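Long-range contacts in glycosyl hydrolase, family 38 (Enterococcus faecalis, PDB 5KBP), which probably hydrolyses alpha-mannosidic linkages as a metal-binding alpha-mannosidase of glycoside hydrolase family 38: residues A[15-20]-A[233-238]; A[404-409]-A[507-512]. All coordinates share one frame; numbering follows the deposited sequence.

Contact 1 of 2, residues A[15-20]-A[233-238]; sequences SHWDRE and VDHQPV
His235 presents its ring edge to one face of the Trp17 indole, CD2 standing 3.5 Å from Trp17 CE3, in a T-shaped (edge-to-face) pair with planes at 78°. The loops follow strands 7-13 and 226-231 in the N-terminal domain, an alpha/beta barrel in family 38; His16 and Asp18 match the His-X-Asp motif that supplies metal ligands in relatives. His235 CG is anti to its carbonyl carbon (chi1 -61°), which brings it within 4.1 Å of Trp17 CZ3. At the neighbouring ring atom, NE2 donates to Asp18 O at 2.8 Å, nearly straight and in both the ring and carbonyl planes; with the ring of His28 stacked on it, this bond holds the imidazole's orientation. From within the type II turn Val233 to Gln236, His235 N donates to His16 O at 3.0 Å, and the Ser15 hydroxyl OG donates to Gln236 O at 2.8 Å. Asp234 OD2 lies 3.3 Å from Asp18 OD2, two acceptors on nearly coplanar carboxylates. The same Asp234 OD2 takes the ND1-H of His16 at 2.9 Å, lying near the imidazole plane but met from above its own carboxylate plane, while Asp234 OD1 is bonded to Tyr194 OH.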
ATOM      1  N   SER A  15       1.223  26.890   5.924  1.00 45.00           N
ATOM      2  CA  SER A  15       2.294  25.953   5.595  1.00 47.47           C
ATOM      3  C   SER A  15       1.821  25.121   4.412  1.00 44.10           C
ATOM      4  O   SER A  15       0.886  24.326   4.552  1.00 54.57           O
ATOM      5  CB  SER A  15       2.642  25.070   6.789  1.00 50.97           C
ATOM      6  OG  SER A  15       3.764  24.255   6.499  1.00 46.97           O
ATOM      7  N   HIS A  16       2.447  25.320   3.254  1.00 47.66           N
ATOM      8  CA  HIS A  16       2.136  24.518   2.075  1.00 46.99           C
ATOM      9  C   HIS A  16       2.646  23.102   2.301  1.00 49.71           C
ATOM     10  O   HIS A  16       3.855  22.856   2.266  1.00 52.10           O
ATOM     11  CB  HIS A  16       2.762  25.136   0.830  1.00 46.18           C
ATOM     12  CG  HIS A  16       2.425  24.411  -0.436  1.00 62.87           C
ATOM     13  ND1 HIS A  16       3.353  23.682  -1.147  1.00 65.68           N
ATOM     14  CD2 HIS A  16       1.258  24.298  -1.112  1.00 62.28           C
ATOM     15  CE1 HIS A  16       2.774  23.153  -2.210  1.00 67.26           C
ATOM     16  NE2 HIS A  16       1.502  23.511  -2.212  1.00 66.39           N
ATOM     17  N   TRP A  17       1.731  22.167   2.532  1.00 47.57           N
ATOM     18  CA  TRP A  17       2.087  20.829   2.992  1.00 50.79           C
ATOM     19  C   TRP A  17       1.854  19.811   1.879  1.00 49.83           C
ATOM     20  O   TRP A  17       0.750  19.291   1.711  1.00 45.66           O
ATOM     21  CB  TRP A  17       1.306  20.456   4.238  1.00 48.79           C
ATOM     22  CG  TRP A  17       1.915  19.297   4.926  1.00 47.39           C
ATOM     23  CD1 TRP A  17       1.567  17.986   4.792  1.00 48.05           C
ATOM     24  CD2 TRP A  17       3.020  19.332   5.833  1.00 43.77           C
ATOM     25  NE1 TRP A  17       2.377  17.202   5.577  1.00 54.46           N
ATOM     26  CE2 TRP A  17       3.278  18.005   6.225  1.00 39.30           C
ATOM     27  CE3 TRP A  17       3.812  20.358   6.360  1.00 35.65           C
ATOM     28  CZ2 TRP A  17       4.294  17.678   7.117  1.00 39.13           C
ATOM     29  CZ3 TRP A  17       4.820  20.029   7.248  1.00 38.85           C
ATOM     30  CH2 TRP A  17       5.050  18.700   7.617  1.00 43.97           C
ATOM     31  N   ASP A  18       2.913  19.520   1.129  1.00 52.50           N
ATOM     32  CA  ASP A  18       2.884  18.393   0.208  1.00 49.08           C
ATOM     33  C   ASP A  18       2.774  17.101   1.006  1.00 50.71           C
ATOM     34  O   ASP A  18       3.655  16.782   1.811  1.00 56.61           O
ATOM     35  CB  ASP A  18       4.140  18.390  -0.665  1.00 64.88           C
ATOM     36  CG  ASP A  18       4.311  19.682  -1.439  1.00 73.28           C
ATOM     37  OD1 ASP A  18       3.638  19.843  -2.477  1.00 70.96           O
ATOM     38  OD2 ASP A  18       5.120  20.532  -1.015  1.00 77.06           O
ATOM     39  N   ARG A  19       1.680  16.367   0.789  1.00 49.24           N
ATOM     40  CA  ARG A  19       1.379  15.207   1.623  1.00 43.85           C
ATOM     41  C   ARG A  19       2.470  14.147   1.520  1.00 43.51           C
ATOM     42  O   ARG A  19       2.801  13.484   2.511  1.00 41.78           O
ATOM     43  CB  ARG A  19       0.019  14.630   1.229  1.00 47.23           C
ATOM     44  CG  ARG A  19      -0.580  13.669   2.239  1.00 48.34           C
ATOM     45  CD  ARG A  19      -2.064  13.476   1.971  1.00 39.31           C
ATOM     46  NE  ARG A  19      -2.678  12.539   2.906  1.00 47.42           N
ATOM     47  CZ  ARG A  19      -2.796  11.234   2.684  1.00 56.93           C
ATOM     48  NH1 ARG A  19      -2.341  10.706   1.556  1.00 61.74           N
ATOM     49  NH2 ARG A  19      -3.372  10.457   3.590  1.00 52.48           N
ATOM     50  N   GLU A  20       3.041  13.976   0.331  1.00 39.89           N
ATOM     51  CA  GLU A  20       4.143  13.045   0.125  1.00 38.02           C
ATOM     52  C   GLU A  20       4.976  13.544  -1.044  1.00 45.03           C
ATOM     53  O   GLU A  20       4.425  13.910  -2.086  1.00 55.63           O
ATOM     54  CB  GLU A  20       3.629  11.626  -0.136  1.00 34.81           C
ATOM     55  CG  GLU A  20       2.409  11.565  -1.040  1.00 41.13           C
ATOM     56  CD  GLU A  20       1.772  10.190  -1.068  1.00 48.87           C
ATOM     57  OE1 GLU A  20       0.905   9.951  -1.935  1.00 36.03           O
ATOM     58  OE2 GLU A  20       2.138   9.348  -0.223  1.00 55.69           O
ATOM     59  N   VAL A 233       5.888  28.434   3.944  1.00 53.37           N
ATOM     60  CA  VAL A 233       6.505  27.847   2.758  1.00 59.28           C
ATOM     61  C   VAL A 233       6.338  26.329   2.833  1.00 61.39           C
ATOM     62  O   VAL A 233       5.649  25.819   3.725  1.00 62.44           O
ATOM     63  CB  VAL A 233       7.985  28.273   2.635  1.00 52.91           C
ATOM     64  CG1 VAL A 233       8.849  27.553   3.655  1.00 46.89           C
ATOM     65  CG2 VAL A 233       8.515  28.093   1.208  1.00 47.61           C
ATOM     66  N   ASP A 234       6.950  25.603   1.898  1.00 60.78           N
ATOM     67  CA  ASP A 234       6.799  24.154   1.822  1.00 62.30           C
ATOM     68  C   ASP A 234       7.304  23.482   3.092  1.00 58.34           C
ATOM     69  O   ASP A 234       8.489  23.579   3.427  1.00 57.94           O
ATOM     70  CB  ASP A 234       7.552  23.621   0.603  1.00 58.82           C
ATOM     71  CG  ASP A 234       7.054  24.219  -0.699  1.00 69.47           C
ATOM     72  OD1 ASP A 234       7.496  25.334  -1.050  1.00 75.72           O
ATOM     73  OD2 ASP A 234       6.225  23.573  -1.373  1.00 79.01           O
ATOM     74  N   HIS A 235       6.399  22.793   3.791  1.00 53.10           N
ATOM     75  CA  HIS A 235       6.729  22.035   5.001  1.00 55.66           C
ATOM     76  C   HIS A 235       7.361  22.930   6.064  1.00 55.52           C
ATOM     77  O   HIS A 235       8.270  22.519   6.790  1.00 58.14           O
ATOM     78  CB  HIS A 235       7.638  20.847   4.678  1.00 56.04           C
ATOM     79  CG  HIS A 235       7.027  19.853   3.738  1.00 56.14           C
ATOM     80  ND1 HIS A 235       7.732  19.277   2.704  1.00 56.69           N
ATOM     81  CD2 HIS A 235       5.780  19.329   3.682  1.00 54.08           C
ATOM     82  CE1 HIS A 235       6.944  18.445   2.046  1.00 60.41           C
ATOM     83  NE2 HIS A 235       5.754  18.457   2.620  1.00 56.23           N
ATOM     84  N   GLN A 236       6.878  24.156   6.160  1.00 56.07           N
ATOM     85  CA  GLN A 236       7.440  25.103   7.114  1.00 59.58           C
ATOM     86  C   GLN A 236       6.765  24.949   8.469  1.00 58.46           C
ATOM     87  O   GLN A 236       5.530  24.991   8.545  1.00 57.62           O
ATOM     88  CB  GLN A 236       7.271  26.533   6.623  1.00 49.73           C
ATOM     89  CG  GLN A 236       7.867  27.590   7.541  1.00 46.54           C
ATOM     90  CD  GLN A 236       9.384  27.630   7.497  1.00 48.67           C
ATOM     91  OE1 GLN A 236      10.013  26.943   6.691  1.00 52.91           O
ATOM     92  NE2 GLN A 236       9.978  28.442   8.363  1.00 51.55           N
ATOM     93  N   PRO A 237       7.524  24.762   9.546  1.00 57.83           N
ATOM     94  CA  PRO A 237       6.923  24.826  10.881  1.00 57.08           C
ATOM     95  C   PRO A 237       6.350  26.211  11.133  1.00 52.98           C
ATOM     96  O   PRO A 237       6.857  27.217  10.632  1.00 55.63           O
ATOM     97  CB  PRO A 237       8.099  24.526  11.818  1.00 57.14           C
ATOM     98  CG  PRO A 237       9.113  23.834  10.960  1.00 62.88           C
ATOM     99  CD  PRO A 237       8.956  24.425   9.594  1.00 58.44           C
ATOM    100  N   VAL A 238       5.266  26.256  11.908  1.00 50.68           N
ATOM    101  CA  VAL A 238       4.616  27.529  12.187  1.00 48.85           C
ATOM    102  C   VAL A 238       5.545  28.395  13.029  1.00 53.51           C
ATOM    103  O   VAL A 238       6.169  27.919  13.989  1.00 62.17           O
ATOM    104  CB  VAL A 238       3.258  27.306  12.873  1.00 47.66           C
ATOM    105  CG1 VAL A 238       3.421  26.551  14.191  1.00 45.95           C
ATOM    106  CG2 VAL A 238       2.540  28.632  13.079  1.00 43.59           C
TER

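Contact 2 of 2, residues A[404-409]-A[507-512]; sequences HPFVLF and FALIQG
Phe406 turns one ring face to the CB of Phe507, which lies 4.0 Å from the ring centroid and 28° off the ring normal, a CH-pi contact between hydrogen-bonded partners of an antiparallel pair. Its CG takes the crowded position between backbone N and carbonyl carbon (chi1 59°), and CZ is the ring atom nearest, 3.6 Å from Phe507 CB. Phe507 instead sets CG anti to its carbonyl carbon (chi1 -57°). The two side chains cross obliquely, and Phe507 CE2 meets Leu408 CD1 at 3.9 Å. Farther along the same face, Leu509 CD1 approaches Phe406 CE1 more loosely, with Leu509 CB near the CB of His404. The His404 imidazole lies beside the backbone, CD2 being 3.6 Å from Leu509 O. The reverse face carries the non-hydrogen-bonded pair Pro405 and Ala508, whose CB atoms are 4.3 Å apart and whose side chains both touch Phe399. Four backbone bonds hold the register: His404 N and O bond to Leu509 O and N, and Phe406 N and O to Phe507 O and N. The last of these, Phe507 N to Phe406 O at 2.9 Å, is nearly straight. On the outer flanks, strand 404-410 also pairs with 804-807, and strand 503-511 with 451-454. Val422 and Val424 of strand 416-430 and Leu494 of strand 483-499 pack on Phe406 from the facing layer. Hydrogen-bonded strands whose Phe406, Leu408 and Leu509 face packs against a second layer of strands are characteristic of a beta-sandwich.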
ATOM      1  N   HIS A 404     -29.950 -19.610 -20.943  1.00 54.80           N
ATOM      2  CA  HIS A 404     -28.989 -18.894 -20.108  1.00 64.50           C
ATOM      3  C   HIS A 404     -29.021 -17.416 -20.473  1.00 60.60           C
ATOM      4  O   HIS A 404     -28.336 -16.988 -21.415  1.00 62.26           O
ATOM      5  CB  HIS A 404     -27.582 -19.470 -20.288  1.00 65.70           C
ATOM      6  CG  HIS A 404     -27.508 -20.956 -20.110  1.00 71.23           C
ATOM      7  ND1 HIS A 404     -27.491 -21.556 -18.869  1.00 73.65           N
ATOM      8  CD2 HIS A 404     -27.447 -21.961 -21.015  1.00 72.61           C
ATOM      9  CE1 HIS A 404     -27.423 -22.867 -19.017  1.00 73.80           C
ATOM     10  NE2 HIS A 404     -27.395 -23.139 -20.310  1.00 74.87           N
ATOM     11  N   PRO A 405     -29.797 -16.594 -19.772  1.00 57.13           N
ATOM     12  CA  PRO A 405     -29.893 -15.178 -20.137  1.00 66.93           C
ATOM     13  C   PRO A 405     -28.744 -14.348 -19.585  1.00 64.95           C
ATOM     14  O   PRO A 405     -28.132 -14.674 -18.565  1.00 67.52           O
ATOM     15  CB  PRO A 405     -31.227 -14.748 -19.514  1.00 70.07           C
ATOM     16  CG  PRO A 405     -31.382 -15.639 -18.335  1.00 65.09           C
ATOM     17  CD  PRO A 405     -30.738 -16.955 -18.697  1.00 57.31           C
ATOM     18  N   PHE A 406     -28.459 -13.254 -20.289  1.00 55.69           N
ATOM     19  CA  PHE A 406     -27.458 -12.288 -19.860  1.00 50.17           C
ATOM     20  C   PHE A 406     -27.898 -10.902 -20.307  1.00 56.71           C
ATOM     21  O   PHE A 406     -28.686 -10.755 -21.245  1.00 60.80           O
ATOM     22  CB  PHE A 406     -26.063 -12.627 -20.407  1.00 46.90           C
ATOM     23  CG  PHE A 406     -25.993 -12.689 -21.908  1.00 53.57           C
ATOM     24  CD1 PHE A 406     -26.306 -13.859 -22.582  1.00 58.92           C
ATOM     25  CD2 PHE A 406     -25.604 -11.581 -22.645  1.00 53.18           C
ATOM     26  CE1 PHE A 406     -26.241 -13.921 -23.962  1.00 59.25           C
ATOM     27  CE2 PHE A 406     -25.536 -11.638 -24.027  1.00 50.93           C
ATOM     28  CZ  PHE A 406     -25.855 -12.809 -24.685  1.00 50.56           C
ATOM     29  N   VAL A 407     -27.377  -9.881 -19.626  1.00 50.27           N
ATOM     30  CA  VAL A 407     -27.814  -8.500 -19.808  1.00 56.56           C
ATOM     31  C   VAL A 407     -26.616  -7.634 -20.176  1.00 53.72           C
ATOM     32  O   VAL A 407     -25.538  -7.765 -19.589  1.00 52.94           O
ATOM     33  CB  VAL A 407     -28.504  -7.958 -18.538  1.00 55.27           C
ATOM     34  CG1 VAL A 407     -29.036  -6.554 -18.775  1.00 56.89           C
ATOM     35  CG2 VAL A 407     -29.624  -8.890 -18.099  1.00 52.34           C
ATOM     36  N   LEU A 408     -26.816  -6.741 -21.146  1.00 56.95           N
ATOM     37  CA  LEU A 408     -25.802  -5.790 -21.586  1.00 62.33           C
ATOM     38  C   LEU A 408     -26.219  -4.387 -21.166  1.00 62.27           C
ATOM     39  O   LEU A 408     -27.311  -3.932 -21.520  1.00 64.44           O
ATOM     40  CB  LEU A 408     -25.609  -5.856 -23.102  1.00 66.18           C
ATOM     41  CG  LEU A 408     -24.635  -6.910 -23.630  1.00 72.54           C
ATOM     42  CD1 LEU A 408     -24.726  -7.015 -25.145  1.00 72.34           C
ATOM     43  CD2 LEU A 408     -23.218  -6.569 -23.200  1.00 69.18           C
ATOM     44  N   PHE A 409     -25.350  -3.704 -20.427  1.00 54.95           N
ATOM     45  CA  PHE A 409     -25.601  -2.347 -19.963  1.00 47.85           C
ATOM     46  C   PHE A 409     -24.724  -1.361 -20.721  1.00 53.74           C
ATOM     47  O   PHE A 409     -23.529  -1.602 -20.918  1.00 64.58           O
ATOM     48  CB  PHE A 409     -25.322  -2.204 -18.464  1.00 49.44           C
ATOM     49  CG  PHE A 409     -26.234  -3.011 -17.591  1.00 51.67           C
ATOM     50  CD1 PHE A 409     -25.932  -4.327 -17.283  1.00 50.00           C
ATOM     51  CD2 PHE A 409     -27.380  -2.447 -17.056  1.00 48.11           C
ATOM     52  CE1 PHE A 409     -26.764  -5.070 -16.471  1.00 52.39           C
ATOM     53  CE2 PHE A 409     -28.216  -3.185 -16.243  1.00 53.16           C
ATOM     54  CZ  PHE A 409     -27.907  -4.498 -15.950  1.00 55.56           C
ATOM     55  N   PHE A 507     -30.458 -10.585 -23.477  1.00 65.57           N
ATOM     56  CA  PHE A 507     -30.344 -11.656 -24.456  1.00 63.75           C
ATOM     57  C   PHE A 507     -30.298 -12.986 -23.712  1.00 62.02           C
ATOM     58  O   PHE A 507     -30.270 -13.029 -22.480  1.00 58.11           O
ATOM     59  CB  PHE A 507     -29.104 -11.471 -25.341  1.00 60.87           C
ATOM     60  CG  PHE A 507     -29.069 -10.154 -26.066  1.00 60.74           C
ATOM     61  CD1 PHE A 507     -29.688 -10.007 -27.296  1.00 62.60           C
ATOM     62  CD2 PHE A 507     -28.414  -9.064 -25.517  1.00 58.84           C
ATOM     63  CE1 PHE A 507     -29.656  -8.799 -27.964  1.00 66.98           C
ATOM     64  CE2 PHE A 507     -28.379  -7.852 -26.181  1.00 60.06           C
ATOM     65  CZ  PHE A 507     -29.000  -7.720 -27.407  1.00 63.45           C
ATOM     66  N   ALA A 508     -30.294 -14.082 -24.467  1.00 66.26           N
ATOM     67  CA  ALA A 508     -30.250 -15.406 -23.868  1.00 65.47           C
ATOM     68  C   ALA A 508     -29.479 -16.348 -24.779  1.00 69.59           C
ATOM     69  O   ALA A 508     -29.302 -16.087 -25.972  1.00 70.22           O
ATOM     70  CB  ALA A 508     -31.654 -15.958 -23.600  1.00 65.70           C
ATOM     71  N   LEU A 509     -29.026 -17.456 -24.198  1.00 70.69           N
ATOM     72  CA  LEU A 509     -28.238 -18.462 -24.900  1.00 67.16           C
ATOM     73  C   LEU A 509     -29.018 -19.769 -24.883  1.00 70.19           C
ATOM     74  O   LEU A 509     -29.136 -20.412 -23.834  1.00 75.76           O
ATOM     75  CB  LEU A 509     -26.865 -18.627 -24.247  1.00 64.26           C
ATOM     76  CG  LEU A 509     -25.676 -18.928 -25.159  1.00 68.00           C
ATOM     77  CD1 LEU A 509     -25.452 -17.783 -26.131  1.00 67.81           C
ATOM     78  CD2 LEU A 509     -24.429 -19.179 -24.330  1.00 67.27           C
ATOM     79  N   ILE A 510     -29.556 -20.156 -26.036  1.00 63.14           N
ATOM     80  CA  ILE A 510     -30.318 -21.390 -26.163  1.00 64.32           C
ATOM     81  C   ILE A 510     -29.553 -22.353 -27.060  1.00 69.98           C
ATOM     82  O   ILE A 510     -28.674 -21.964 -27.835  1.00 74.68           O
ATOM     83  CB  ILE A 510     -31.737 -21.148 -26.714  1.00 68.52           C
ATOM     84  CG1 ILE A 510     -31.669 -20.572 -28.131  1.00 64.38           C
ATOM     85  CG2 ILE A 510     -32.511 -20.222 -25.798  1.00 73.70           C
ATOM     86  CD1 ILE A 510     -33.020 -20.428 -28.795  1.00 61.01           C
ATOM     87  N   GLN A 511     -29.898 -23.634 -26.945  1.00 73.02           N
ATOM     88  CA  GLN A 511     -29.303 -24.641 -27.812  1.00 71.32           C
ATOM     89  C   GLN A 511     -29.898 -24.537 -29.210  1.00 71.78           C
ATOM     90  O   GLN A 511     -31.121 -24.509 -29.377  1.00 73.70           O
ATOM     91  CB  GLN A 511     -29.527 -26.040 -27.245  1.00 76.88           C
ATOM     92  CG  GLN A 511     -28.842 -26.292 -25.913  1.00 80.81           C
ATOM     93  CD  GLN A 511     -28.662 -27.769 -25.629  1.00 82.93           C
ATOM     94  OE1 GLN A 511     -28.743 -28.601 -26.532  1.00 74.38           O
ATOM     95  NE2 GLN A 511     -28.411 -28.101 -24.369  1.00 88.40           N
ATOM     96  N   GLY A 512     -29.032 -24.478 -30.210  1.00 72.70           N
ATOM     97  CA  GLY A 512     -29.479 -24.380 -31.584  1.00 72.69           C
ATOM     98  C   GLY A 512     -28.338 -23.970 -32.481  1.00 71.61           C
ATOM     99  O   GLY A 512     -27.229 -23.671 -32.027  1.00 66.33           O
TER

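Overall arrangement
Contacts 1 and 2 belong to different domains and follow one another along the chain. Their centres are 57 Å apart and their nearest atoms about 33 Å, on opposite sides of the chain's centre, so neither touches the other. Contact 1 joins loops of the family's catalytic domain and, judging by its His-X-Asp motif, probably borders the active site; contact 2 is strand pairing in a C-terminal domain, remote from it. Both lie away from the calcium site at Phe253 and Tyr256. The dimer brings the two regions into indirect relation: Phe481 and Arg482 of the second subunit, from the sequence between the equivalent strands of that subunit, pack on 233-238.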